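Local coordinates for protein 433aa long hypothetical phosphoribosylglycinamide formyl transferase (Pyrococcus horikoshii, PDB 2DWC) that is of unknown function but belongs to the ATP-grasp family and binds adenosine-5'-diphosphate, at residues 211-216 with 228-233; 215-220 with 266-271; 246-251 with 340-345; 294-299 with 312-317. One frame throughout, in Å; residues are numbered along the deposited sequence.

Contact 1 (211-216 with 228-233); sequences VTELAV and TFPKPV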
loop_
_atom_site.group_PDB
_atom_site.type_symbol
_atom_site.label_atom_id
_atom_site.label_comp_id
_atom_site.label_asym_id
_atom_site.label_seq_id
_atom_site.Cartn_x
_atom_site.Cartn_y
_atom_site.Cartn_z
ATOM N N VAL B 211 5.728 -18.665 -17.199
ATOM C CA VAL B 211 6.238 -17.625 -16.311
ATOM C C VAL B 211 6.046 -16.239 -16.918
ATOM O O VAL B 211 5.982 -16.069 -18.129
ATOM C CB VAL B 211 7.741 -17.793 -16.024
ATOM C CG1 VAL B 211 8.012 -19.128 -15.292
ATOM C CG2 VAL B 211 8.497 -17.742 -17.330
ATOM N N THR B 212 5.921 -15.249 -16.046
ATOM C CA THR B 212 5.801 -13.866 -16.509
ATOM C C THR B 212 7.058 -13.204 -16.000
ATOM O O THR B 212 7.332 -13.273 -14.788
ATOM C CB THR B 212 4.638 -13.124 -15.812
ATOM O OG1 THR B 212 3.382 -13.775 -16.081
ATOM C CG2 THR B 212 4.563 -11.698 -16.346
ATOM N N GLU B 213 7.883 -12.653 -16.901
ATOM C CA GLU B 213 9.054 -11.924 -16.455
ATOM C C GLU B 213 8.679 -10.435 -16.496
ATOM O O GLU B 213 8.396 -9.873 -17.582
ATOM C CB GLU B 213 10.265 -12.182 -17.364
ATOM C CG GLU B 213 11.501 -11.397 -16.936
ATOM C CD GLU B 213 11.874 -11.602 -15.467
ATOM O OE1 GLU B 213 11.736 -12.744 -14.987
ATOM O OE2 GLU B 213 12.324 -10.631 -14.791
ATOM N N LEU B 214 8.699 -9.797 -15.317
ATOM C CA LEU B 214 8.291 -8.388 -15.198
ATOM C C LEU B 214 9.423 -7.419 -15.416
ATOM O O LEU B 214 9.750 -6.611 -14.539
ATOM C CB LEU B 214 7.659 -8.196 -13.810
ATOM C CG LEU B 214 6.379 -9.026 -13.622
ATOM C CD1 LEU B 214 6.025 -9.087 -12.109
ATOM C CD2 LEU B 214 5.223 -8.413 -14.460
ATOM N N ALA B 215 10.048 -7.492 -16.601
ATOM C CA ALA B 215 11.179 -6.601 -16.923
ATOM C C ALA B 215 10.741 -5.123 -16.899
ATOM O O ALA B 215 9.680 -4.769 -17.416
ATOM C CB ALA B 215 11.721 -6.941 -18.312
ATOM N N VAL B 216 11.526 -4.273 -16.262
ATOM C CA VAL B 216 11.173 -2.847 -16.244
ATOM C C VAL B 216 12.277 -1.987 -16.824
ATOM O O VAL B 216 13.442 -2.083 -16.413
ATOM C CB VAL B 216 10.792 -2.374 -14.776
ATOM C CG1 VAL B 216 11.933 -2.623 -13.768
ATOM C CG2 VAL B 216 10.454 -0.871 -14.763
ATOM N N THR B 228 15.707 -3.742 -15.682
ATOM C CA THR B 228 15.895 -4.476 -14.431
ATOM C C THR B 228 14.936 -5.627 -14.373
ATOM O O THR B 228 13.780 -5.537 -14.805
ATOM C CB THR B 228 15.732 -3.495 -13.234
ATOM O OG1 THR B 228 16.731 -2.511 -13.371
ATOM C CG2 THR B 228 15.890 -4.190 -11.875
ATOM N N PHE B 229 15.434 -6.747 -13.839
ATOM C CA PHE B 229 14.679 -7.977 -13.836
ATOM C C PHE B 229 14.295 -8.600 -12.526
ATOM O O PHE B 229 15.179 -9.095 -11.775
ATOM C CB PHE B 229 15.466 -9.044 -14.619
ATOM C CG PHE B 229 15.705 -8.669 -16.063
ATOM C CD1 PHE B 229 16.805 -7.881 -16.417
ATOM C CD2 PHE B 229 14.792 -9.037 -17.028
ATOM C CE1 PHE B 229 16.980 -7.466 -17.734
ATOM C CE2 PHE B 229 14.946 -8.628 -18.356
ATOM C CZ PHE B 229 16.046 -7.838 -18.707
ATOM N N PRO B 230 12.983 -8.602 -12.210
ATOM C CA PRO B 230 12.523 -9.233 -10.963
ATOM C C PRO B 230 12.629 -10.757 -11.160
ATOM O O PRO B 230 12.812 -11.252 -12.295
ATOM C CB PRO B 230 11.027 -8.852 -10.874
ATOM C CG PRO B 230 10.951 -7.542 -11.637
ATOM C CD PRO B 230 11.931 -7.767 -12.826
ATOM N N LYS B 231 12.460 -11.521 -10.085
ATOM C CA LYS B 231 12.474 -12.969 -10.249
ATOM C C LYS B 231 11.251 -13.378 -11.095
ATOM O O LYS B 231 10.182 -12.760 -11.013
ATOM C CB LYS B 231 12.399 -13.646 -8.871
ATOM C CG LYS B 231 13.684 -13.572 -8.103
ATOM C CD LYS B 231 14.605 -14.675 -8.684
ATOM C CE LYS B 231 15.869 -14.839 -7.904
ATOM N NZ LYS B 231 16.590 -16.060 -8.418
ATOM N N PRO B 232 11.379 -14.417 -11.932
ATOM C CA PRO B 232 10.253 -14.868 -12.757
ATOM C C PRO B 232 9.018 -15.213 -11.878
ATOM O O PRO B 232 9.159 -15.707 -10.748
ATOM C CB PRO B 232 10.809 -16.139 -13.455
ATOM C CG PRO B 232 12.271 -15.862 -13.548
ATOM C CD PRO B 232 12.606 -15.193 -12.211
ATOM N N VAL B 233 7.831 -14.974 -12.410
ATOM C CA VAL B 233 6.592 -15.257 -11.700
ATOM C C VAL B 233 5.928 -16.457 -12.342
ATOM O O VAL B 233 5.608 -16.426 -13.527
ATOM C CB VAL B 233 5.618 -14.005 -11.769
ATOM C CG1 VAL B 233 4.177 -14.389 -11.411
ATOM C CG2 VAL B 233 6.142 -12.934 -10.830
HETATM O O HOH W 1 8.820 -11.400 -13.037
#
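T212 pairs with V233 and V216 with T228 as antiparallel hydrogen-bonded pairs, the two segments running 155° apart and the register slipping by one residue between these short ladders. In the first pair T212 N donates to V233 O at 2.8 Å while V233 N answers to T212 O; in the second, V216 N reaches T228 O at 3.0 Å and T228 N bonds to V216 O. Where the ladders separate, at the inverse gamma turn centred on L214, a water takes over: it accepts from L214 N at 2.8 Å and donates to both T212 O and K231 O, which gives T212 O two donors. The whole is a beta hairpin of strands 209-219 and 225-238, interrupted mid-way, within the ATP-grasp domain. E213 uses the interruption. Its CG stands anti to the backbone N (chi1 179°) and the chain then bends at chi2 (53°), carrying the carboxylate across to the other strand. OE2 comes within 2.6 Å of P230 O, a separation consistent with a protonated acid, and lies in the plane of the F229 ring at its edge. OE1 meets P232 CG at 3.5 Å. V259 and Y260 of helix 253-270 also touch E213. Around this buried acid the contacts are apolar: A215 CB sits 3.6 Å from F229 CE2, and L214 CB packs on P230 CG. V216 CG1 packs alongside T228 CB at 3.9 Å, both side chains leaving the same face of the sheet, while T228 OG1 bonds to H218 and T212 OG1 to E279 and T299.

Contact 2 (215-220 with 266-271); sequences AVRHFD and ITDVLG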
loop_
_atom_site.group_PDB
_atom_site.type_symbol
_atom_site.label_atom_id
_atom_site.label_comp_id
_atom_site.label_asym_id
_atom_site.label_seq_id
_atom_site.Cartn_x
_atom_site.Cartn_y
_atom_site.Cartn_z
ATOM N N ALA B 215 10.048 -7.492 -16.601
ATOM C CA ALA B 215 11.179 -6.601 -16.923
ATOM C C ALA B 215 10.741 -5.123 -16.899
ATOM O O ALA B 215 9.680 -4.769 -17.416
ATOM C CB ALA B 215 11.721 -6.941 -18.312
ATOM N N VAL B 216 11.526 -4.273 -16.262
ATOM C CA VAL B 216 11.173 -2.847 -16.244
ATOM C C VAL B 216 12.277 -1.987 -16.824
ATOM O O VAL B 216 13.442 -2.083 -16.413
ATOM C CB VAL B 216 10.792 -2.374 -14.776
ATOM C CG1 VAL B 216 11.933 -2.623 -13.768
ATOM C CG2 VAL B 216 10.454 -0.871 -14.763
ATOM N N ARG B 217 11.903 -1.152 -17.813
ATOM C CA ARG B 217 12.823 -0.210 -18.455
ATOM C C ARG B 217 12.708 1.103 -17.706
ATOM O O ARG B 217 11.624 1.629 -17.538
ATOM C CB ARG B 217 12.436 -0.009 -19.921
ATOM C CG ARG B 217 12.914 -1.208 -20.818
ATOM C CD ARG B 217 12.440 -1.123 -22.266
ATOM N NE ARG B 217 12.852 0.161 -22.829
ATOM C CZ ARG B 217 14.018 0.380 -23.424
ATOM N NH1 ARG B 217 14.909 -0.609 -23.548
ATOM N NH2 ARG B 217 14.282 1.574 -23.910
ATOM N N HIS B 218 13.826 1.676 -17.291
ATOM C CA HIS B 218 13.752 2.917 -16.500
ATOM C C HIS B 218 15.121 3.595 -16.574
ATOM O O HIS B 218 16.078 2.995 -17.060
ATOM C CB HIS B 218 13.450 2.541 -15.025
ATOM C CG HIS B 218 14.518 1.676 -14.405
ATOM N ND1 HIS B 218 15.570 2.186 -13.673
ATOM C CD2 HIS B 218 14.678 0.330 -14.402
ATOM C CE1 HIS B 218 16.322 1.188 -13.230
ATOM N NE2 HIS B 218 15.801 0.053 -13.657
ATOM N N PHE B 219 15.190 4.838 -16.099
ATOM C CA PHE B 219 16.456 5.577 -16.087
ATOM C C PHE B 219 17.316 5.133 -14.924
ATOM O O PHE B 219 16.814 4.819 -13.829
ATOM C CB PHE B 219 16.220 7.079 -15.896
ATOM C CG PHE B 219 15.671 7.772 -17.123
ATOM C CD1 PHE B 219 16.406 7.801 -18.320
ATOM C CD2 PHE B 219 14.388 8.333 -17.104
ATOM C CE1 PHE B 219 15.870 8.368 -19.482
ATOM C CE2 PHE B 219 13.839 8.901 -18.265
ATOM C CZ PHE B 219 14.594 8.915 -19.466
ATOM N N ASP B 220 18.620 5.086 -15.167
ATOM C CA ASP B 220 19.561 4.796 -14.095
ATOM C C ASP B 220 20.020 6.142 -13.580
ATOM O O ASP B 220 19.638 7.206 -14.095
ATOM C CB ASP B 220 20.759 3.937 -14.580
ATOM C CG ASP B 220 21.634 4.628 -15.648
ATOM O OD1 ASP B 220 21.609 5.872 -15.812
ATOM O OD2 ASP B 220 22.396 3.895 -16.323
ATOM N N ILE B 266 13.399 -8.797 -26.055
ATOM C CA ILE B 266 12.063 -8.309 -26.398
ATOM C C ILE B 266 11.867 -6.859 -25.962
ATOM O O ILE B 266 11.407 -6.030 -26.740
ATOM C CB ILE B 266 10.984 -9.183 -25.772
ATOM C CG1 ILE B 266 10.945 -10.532 -26.516
ATOM C CG2 ILE B 266 9.594 -8.476 -25.865
ATOM C CD1 ILE B 266 10.200 -11.648 -25.750
ATOM N N THR B 267 12.202 -6.555 -24.717
ATOM C CA THR B 267 11.997 -5.172 -24.277
ATOM C C THR B 267 12.934 -4.181 -24.966
ATOM O O THR B 267 12.564 -3.026 -25.167
ATOM C CB THR B 267 12.060 -5.051 -22.728
ATOM O OG1 THR B 267 13.354 -5.424 -22.260
ATOM C CG2 THR B 267 10.989 -5.971 -22.089
ATOM N N ASP B 268 14.149 -4.600 -25.338
ATOM C CA ASP B 268 15.044 -3.687 -26.076
ATOM C C ASP B 268 14.359 -3.308 -27.408
ATOM O O ASP B 268 14.521 -2.176 -27.897
ATOM C CB ASP B 268 16.379 -4.386 -26.404
ATOM C CG ASP B 268 17.342 -4.412 -25.231
ATOM O OD1 ASP B 268 18.362 -5.133 -25.355
ATOM O OD2 ASP B 268 17.105 -3.740 -24.188
ATOM N N VAL B 269 13.648 -4.249 -28.027
ATOM C CA VAL B 269 12.938 -3.920 -29.267
ATOM C C VAL B 269 11.696 -3.032 -29.023
ATOM O O VAL B 269 11.453 -2.071 -29.766
ATOM C CB VAL B 269 12.489 -5.186 -30.006
ATOM C CG1 VAL B 269 11.575 -4.814 -31.183
ATOM C CG2 VAL B 269 13.741 -5.946 -30.530
ATOM N N LEU B 270 10.900 -3.349 -28.000
ATOM C CA LEU B 270 9.694 -2.546 -27.769
ATOM C C LEU B 270 10.042 -1.127 -27.317
ATOM O O LEU B 270 9.376 -0.176 -27.723
ATOM C CB LEU B 270 8.740 -3.260 -26.775
ATOM C CG LEU B 270 8.207 -4.606 -27.297
ATOM C CD1 LEU B 270 7.371 -5.268 -26.205
ATOM C CD2 LEU B 270 7.351 -4.388 -28.587
ATOM N N GLY B 271 11.080 -1.000 -26.483
ATOM C CA GLY B 271 11.552 0.302 -26.037
ATOM C C GLY B 271 10.647 1.016 -25.033
ATOM O O GLY B 271 9.807 0.365 -24.412
HETATM O O HOH W 2 15.023 -3.229 -22.636
HETATM O O HOH W 3 17.508 -0.783 -24.571
#
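Strand 209-219 meets the C-terminal end of helix 253-270 through R217, whose side chain reaches across the last turn, in a strand-on-helix packing of the ATP-grasp domain. The helix ends at G271, the first residue to leave helical geometry, with a positive phi of 72°. R217 lays its guanidinium against that ending: G271 CA rests over one face, offset toward the rim, 3.6 Å from R217 CZ. A bend at chi3 (55°) turns NE away from the extended line of the chain, and NE then donates to the carbonyl of G272, just past the helix. The aliphatic part is used too, since R217 CD passes 3.5 Å from T267 O. At the outer edge R217 NH1 faces D268 OD2 at 3.9 Å, a long salt bridge, with the guanidinium and carboxylate planes 86° apart. Two waters in the plane of the guanidinium close the gap. Each accepts from R217 NH1 and donates to D268 OD2, and the one nearer the helix, 2.6 Å from D268 OD2, also bonds to T267 OG1. The direct ionic pull is therefore probably modest and partly relayed by solvent, the more so as D268 has a second cationic partner in K264. On the buried side the contact narrows to two methyl groups, T267 CG2 lying 4.0 Å from A215 CB.

Contact 3 (246-251 with 340-345); sequences WQPAEI and LIPAAT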
loop_
_atom_site.group_PDB
_atom_site.type_symbol
_atom_site.label_atom_id
_atom_site.label_comp_id
_atom_site.label_asym_id
_atom_site.label_seq_id
_atom_site.Cartn_x
_atom_site.Cartn_y
_atom_site.Cartn_z
ATOM N N TRP B 246 2.769 -16.934 -8.512
ATOM C CA TRP B 246 3.631 -17.008 -7.357
ATOM C C TRP B 246 5.010 -16.575 -7.762
ATOM O O TRP B 246 5.345 -16.579 -8.950
ATOM C CB TRP B 246 3.686 -18.471 -6.794
ATOM C CG TRP B 246 4.057 -19.527 -7.853
ATOM C CD1 TRP B 246 5.323 -19.967 -8.207
ATOM C CD2 TRP B 246 3.142 -20.192 -8.716
ATOM N NE1 TRP B 246 5.219 -20.876 -9.269
ATOM C CE2 TRP B 246 3.890 -21.019 -9.586
ATOM C CE3 TRP B 246 1.740 -20.175 -8.839
ATOM C CZ2 TRP B 246 3.278 -21.818 -10.571
ATOM C CZ3 TRP B 246 1.132 -20.972 -9.812
ATOM C CH2 TRP B 246 1.910 -21.785 -10.670
ATOM N N GLN B 247 5.816 -16.207 -6.769
ATOM C CA GLN B 247 7.197 -15.786 -7.058
ATOM C C GLN B 247 8.054 -16.345 -5.937
ATOM O O GLN B 247 7.685 -16.256 -4.786
ATOM C CB GLN B 247 7.317 -14.254 -7.057
ATOM C CG GLN B 247 8.634 -13.725 -7.676
ATOM C CD GLN B 247 8.756 -12.205 -7.572
ATOM O OE1 GLN B 247 8.492 -11.632 -6.501
ATOM N NE2 GLN B 247 9.195 -11.549 -8.657
ATOM N N PRO B 248 9.219 -16.934 -6.259
ATOM C CA PRO B 248 9.784 -17.114 -7.599
ATOM C C PRO B 248 9.314 -18.413 -8.233
ATOM O O PRO B 248 8.907 -19.358 -7.541
ATOM C CB PRO B 248 11.289 -17.126 -7.336
ATOM C CG PRO B 248 11.388 -17.949 -6.004
ATOM C CD PRO B 248 10.117 -17.470 -5.204
ATOM N N ALA B 249 9.324 -18.450 -9.552
ATOM C CA ALA B 249 8.949 -19.673 -10.268
ATOM C C ALA B 249 10.031 -20.731 -9.939
ATOM O O ALA B 249 11.207 -20.409 -9.837
ATOM C CB ALA B 249 8.926 -19.400 -11.763
ATOM N N GLU B 250 9.626 -21.980 -9.776
ATOM C CA GLU B 250 10.589 -23.022 -9.436
ATOM C C GLU B 250 11.170 -23.620 -10.706
ATOM O O GLU B 250 10.749 -24.689 -11.160
ATOM C CB GLU B 250 9.898 -24.080 -8.582
ATOM C CG GLU B 250 9.485 -23.518 -7.204
ATOM C CD GLU B 250 8.894 -24.590 -6.275
ATOM O OE1 GLU B 250 7.749 -25.037 -6.521
ATOM O OE2 GLU B 250 9.590 -24.979 -5.303
ATOM N N ILE B 251 12.102 -22.878 -11.297
ATOM C CA ILE B 251 12.768 -23.274 -12.531
ATOM C C ILE B 251 14.279 -23.277 -12.312
ATOM O O ILE B 251 14.780 -22.685 -11.351
ATOM C CB ILE B 251 12.408 -22.307 -13.713
ATOM C CG1 ILE B 251 12.938 -20.890 -13.417
ATOM C CG2 ILE B 251 10.892 -22.343 -13.955
ATOM C CD1 ILE B 251 12.725 -19.884 -14.580
ATOM N N LEU B 340 11.692 -9.899 -1.751
ATOM C CA LEU B 340 11.773 -9.820 -0.301
ATOM C C LEU B 340 11.444 -11.167 0.351
ATOM O O LEU B 340 12.146 -11.621 1.279
ATOM C CB LEU B 340 10.824 -8.726 0.225
ATOM C CG LEU B 340 10.729 -8.591 1.748
ATOM C CD1 LEU B 340 12.080 -8.187 2.332
ATOM C CD2 LEU B 340 9.666 -7.575 2.104
ATOM N N ILE B 341 10.398 -11.829 -0.139
ATOM C CA ILE B 341 9.960 -13.126 0.421
ATOM C C ILE B 341 9.092 -13.833 -0.612
ATOM O O ILE B 341 8.394 -13.175 -1.388
ATOM C CB ILE B 341 9.166 -12.900 1.743
ATOM C CG1 ILE B 341 8.792 -14.245 2.405
ATOM C CG2 ILE B 341 7.863 -12.110 1.464
ATOM C CD1 ILE B 341 8.100 -14.065 3.802
ATOM N N PRO B 342 9.186 -15.169 -0.706
ATOM C CA PRO B 342 8.344 -15.862 -1.686
ATOM C C PRO B 342 6.873 -15.603 -1.342
ATOM O O PRO B 342 6.524 -15.473 -0.162
ATOM C CB PRO B 342 8.701 -17.345 -1.477
ATOM C CG PRO B 342 10.175 -17.284 -1.086
ATOM C CD PRO B 342 10.153 -16.111 -0.086
ATOM N N ALA B 343 6.027 -15.561 -2.371
ATOM C CA ALA B 343 4.595 -15.307 -2.115
ATOM C C ALA B 343 3.758 -15.827 -3.249
ATOM O O ALA B 343 4.271 -16.279 -4.264
ATOM C CB ALA B 343 4.344 -13.762 -1.896
ATOM N N ALA B 344 2.451 -15.788 -3.072
ATOM C CA ALA B 344 1.548 -16.277 -4.097
ATOM C C ALA B 344 0.221 -15.571 -3.978
ATOM O O ALA B 344 -0.093 -14.992 -2.932
ATOM C CB ALA B 344 1.302 -17.797 -3.888
ATOM N N THR B 345 -0.570 -15.661 -5.041
ATOM C CA THR B 345 -1.921 -15.095 -5.058
ATOM C C THR B 345 -2.883 -16.146 -5.576
ATOM O O THR B 345 -2.478 -17.120 -6.218
ATOM C CB THR B 345 -2.074 -13.899 -6.023
ATOM O OG1 THR B 345 -1.997 -14.376 -7.381
ATOM C CG2 THR B 345 -1.019 -12.845 -5.769
#
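A343 O is approached by two groups of the facing strand: Q247 N donates to it at 2.9 Å with an N-H...O angle of 162°, and W246 CA adds a CA-H...O contact at 3.2 Å. Q247 O is gripped in the same way, by A343 N at 3.0 Å and by P342 CA. Q247 and A343 thus form an antiparallel hydrogen-bonded pair, while W246 and A344 make the adjoining non-hydrogen-bonded one. There the backbones come close, and W246 CB touches A344 CB at 3.8 Å. W246 CG stands between the backbone N and the carbonyl carbon (chi1 53°), and the indole beyond it leads away from segment 340-345. P248 follows a cis peptide bond, and P248 CD rests 4.0 Å from P342 CB as the strands part. The Q247 amide is held by S306 at OE1 and by K231 O at NE2. The pairing joins the ATP-grasp domain to the PurT C-terminal region. Helix 397-409 covers the W246 and A344 face, contributing V397, A400 and a cation-pi partner for W246, K401; strand 386-393 continues the sheet beyond A344, and L340 of the second subunit packs on L340 and I341.

Contact 4 (294-299 with 312-317); sequences PRPHDT and SEFALH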
loop_
_atom_site.group_PDB
_atom_site.type_symbol
_atom_site.label_atom_id
_atom_site.label_comp_id
_atom_site.label_asym_id
_atom_site.label_seq_id
_atom_site.Cartn_x
_atom_site.Cartn_y
_atom_site.Cartn_z
ATOM N N PRO B 294 2.619 -4.918 -22.627
ATOM C CA PRO B 294 3.463 -3.753 -22.355
ATOM C C PRO B 294 2.962 -2.888 -21.193
ATOM O O PRO B 294 2.853 -1.667 -21.326
ATOM C CB PRO B 294 3.449 -3.024 -23.699
ATOM C CG PRO B 294 2.023 -3.210 -24.123
ATOM C CD PRO B 294 1.716 -4.653 -23.766
ATOM N N ARG B 295 2.723 -3.542 -20.062
ATOM C CA ARG B 295 2.201 -2.868 -18.868
ATOM C C ARG B 295 2.115 -3.896 -17.780
ATOM O O ARG B 295 2.295 -5.091 -18.035
ATOM C CB ARG B 295 0.775 -2.347 -19.191
ATOM C CG ARG B 295 -0.228 -3.393 -19.730
ATOM C CD ARG B 295 -1.545 -2.653 -20.166
ATOM N NE ARG B 295 -1.948 -3.092 -21.485
ATOM C CZ ARG B 295 -1.730 -2.464 -22.647
ATOM N NH1 ARG B 295 -1.096 -1.264 -22.785
ATOM N NH2 ARG B 295 -2.121 -3.109 -23.726
ATOM N N PRO B 296 1.812 -3.460 -16.549
ATOM C CA PRO B 296 1.667 -4.355 -15.396
ATOM C C PRO B 296 0.634 -5.429 -15.816
ATOM O O PRO B 296 -0.307 -5.154 -16.576
ATOM C CB PRO B 296 1.098 -3.437 -14.314
ATOM C CG PRO B 296 1.778 -2.112 -14.589
ATOM C CD PRO B 296 1.791 -2.027 -16.136
ATOM N N HIS B 297 0.807 -6.642 -15.316
ATOM C CA HIS B 297 -0.018 -7.763 -15.697
ATOM C C HIS B 297 -0.619 -8.396 -14.433
ATOM O O HIS B 297 0.017 -8.369 -13.360
ATOM C CB HIS B 297 0.900 -8.777 -16.407
ATOM C CG HIS B 297 0.171 -9.885 -17.089
ATOM N ND1 HIS B 297 -0.712 -9.663 -18.126
ATOM C CD2 HIS B 297 0.211 -11.227 -16.905
ATOM C CE1 HIS B 297 -1.187 -10.822 -18.551
ATOM N NE2 HIS B 297 -0.644 -11.786 -17.826
ATOM N N ASP B 298 -1.791 -9.011 -14.558
ATOM C CA ASP B 298 -2.404 -9.573 -13.372
ATOM C C ASP B 298 -1.589 -10.584 -12.569
ATOM O O ASP B 298 -1.625 -10.552 -11.343
ATOM C CB ASP B 298 -3.817 -10.122 -13.690
ATOM C CG ASP B 298 -3.848 -11.082 -14.871
ATOM O OD1 ASP B 298 -4.972 -11.341 -15.372
ATOM O OD2 ASP B 298 -2.783 -11.592 -15.295
ATOM N N THR B 299 -0.802 -11.422 -13.238
ATOM C CA THR B 299 -0.012 -12.431 -12.520
ATOM C C THR B 299 0.978 -11.743 -11.599
ATOM O O THR B 299 1.357 -12.293 -10.562
ATOM C CB THR B 299 0.744 -13.320 -13.513
ATOM O OG1 THR B 299 1.635 -12.504 -14.279
ATOM C CG2 THR B 299 -0.278 -14.029 -14.462
ATOM N N SER B 312 6.222 -3.031 -5.644
ATOM C CA SER B 312 5.435 -4.017 -6.402
ATOM C C SER B 312 5.557 -3.623 -7.876
ATOM O O SER B 312 6.089 -2.559 -8.200
ATOM C CB SER B 312 3.928 -3.904 -6.050
ATOM O OG SER B 312 3.458 -2.639 -6.555
ATOM N N GLU B 313 5.035 -4.461 -8.772
ATOM C CA GLU B 313 5.124 -4.123 -10.188
ATOM C C GLU B 313 4.446 -2.777 -10.463
ATOM O O GLU B 313 4.791 -2.099 -11.422
ATOM C CB GLU B 313 4.483 -5.219 -11.102
ATOM C CG GLU B 313 3.007 -5.528 -10.770
ATOM C CD GLU B 313 2.299 -6.284 -11.909
ATOM O OE1 GLU B 313 1.159 -6.760 -11.664
ATOM O OE2 GLU B 313 2.865 -6.366 -13.033
ATOM N N PHE B 314 3.444 -2.421 -9.651
ATOM C CA PHE B 314 2.731 -1.150 -9.879
ATOM C C PHE B 314 3.574 0.058 -9.555
ATOM O O PHE B 314 3.546 1.065 -10.295
ATOM C CB PHE B 314 1.437 -1.192 -9.046
ATOM C CG PHE B 314 0.673 -2.442 -9.290
ATOM C CD1 PHE B 314 0.118 -2.693 -10.533
ATOM C CD2 PHE B 314 0.595 -3.427 -8.286
ATOM C CE1 PHE B 314 -0.510 -3.915 -10.814
ATOM C CE2 PHE B 314 -0.031 -4.647 -8.539
ATOM C CZ PHE B 314 -0.584 -4.902 -9.814
ATOM N N ALA B 315 4.315 -0.029 -8.448
ATOM C CA ALA B 315 5.193 1.032 -8.037
ATOM C C ALA B 315 6.421 1.055 -8.971
ATOM O O ALA B 315 6.947 2.131 -9.243
ATOM C CB ALA B 315 5.657 0.809 -6.563
ATOM N N LEU B 316 6.843 -0.113 -9.460
ATOM C CA LEU B 316 8.009 -0.139 -10.387
ATOM C C LEU B 316 7.584 0.571 -11.670
ATOM O O LEU B 316 8.334 1.360 -12.223
ATOM C CB LEU B 316 8.419 -1.566 -10.728
ATOM C CG LEU B 316 9.126 -2.263 -9.556
ATOM C CD1 LEU B 316 9.278 -3.755 -9.848
ATOM C CD2 LEU B 316 10.513 -1.601 -9.314
ATOM N N HIS B 317 6.376 0.276 -12.134
ATOM C CA HIS B 317 5.873 0.922 -13.352
ATOM C C HIS B 317 5.777 2.423 -13.145
ATOM O O HIS B 317 6.209 3.203 -13.982
ATOM C CB HIS B 317 4.464 0.381 -13.676
ATOM C CG HIS B 317 3.969 0.703 -15.050
ATOM N ND1 HIS B 317 4.689 0.433 -16.196
ATOM C CD2 HIS B 317 2.782 1.213 -15.461
ATOM C CE1 HIS B 317 3.961 0.744 -17.256
ATOM N NE2 HIS B 317 2.795 1.222 -16.839
#
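P296 and H317 make the tight part of this contact: the proline ring stands over the imidazole face, its CD 3.4 Å from the H317 ring centroid and 10° off the normal, a CH-pi contact. H317 reaches it with CG anti to the backbone N (chi1 -166°), and a hydrogen bond that ND1 accepts from the backbone N-H of I275 helps fix the ring's rotation. The same proline also presses its CB to within 3.9 Å of F314 CE1, so that a loop residue is held against the first turns of helix 313-322. Beside it, E313 extends its carboxylate to the loop backbone. H297 N donates to E313 OE2 at 3.1 Å on the syn side, 24° out of the carboxylate plane, and E313 OE1 comes 2.6 Å from H297 O. The outer side is looser. H297 is partly exposed and its side chain starts away from the helix, lying about 7 Å from the bound adenosine-5'-diphosphate. The helix itself is capped by S312, whose OG accepts weak bonds from F314 N and A315 N. This loop, which follows strand 286-293 of the ATP-grasp domain, is thus fastened to the helix by one acid and one proline. The short approach of OE1 to a carbonyl oxygen suggests that E313 may be protonated, although its place in the first helical turn would by itself tend to stabilise the anion.

In the fold
Contacts 1, 3 and 4 are buried, whereas contact 2 reaches the surface, and their chemistry differs accordingly: backbone pairing and an enclosed acid in contact 1, a proline-histidine face contact and a second enclosed acid in contact 4, but waters and a long ionic pair in contact 2. Contacts 1 and 2 share strand 209-219, used first for its hairpin partner and then for a helix end. Contact 3 continues the same sheet toward the C-terminal region and the second subunit, and touches contact 1 where A249 N probably bonds to P232 O. Contact 4, nearest the chain centre, meets contact 1 where L214 CD2 packs against E313 OE2; contacts 2 and 3 do not touch.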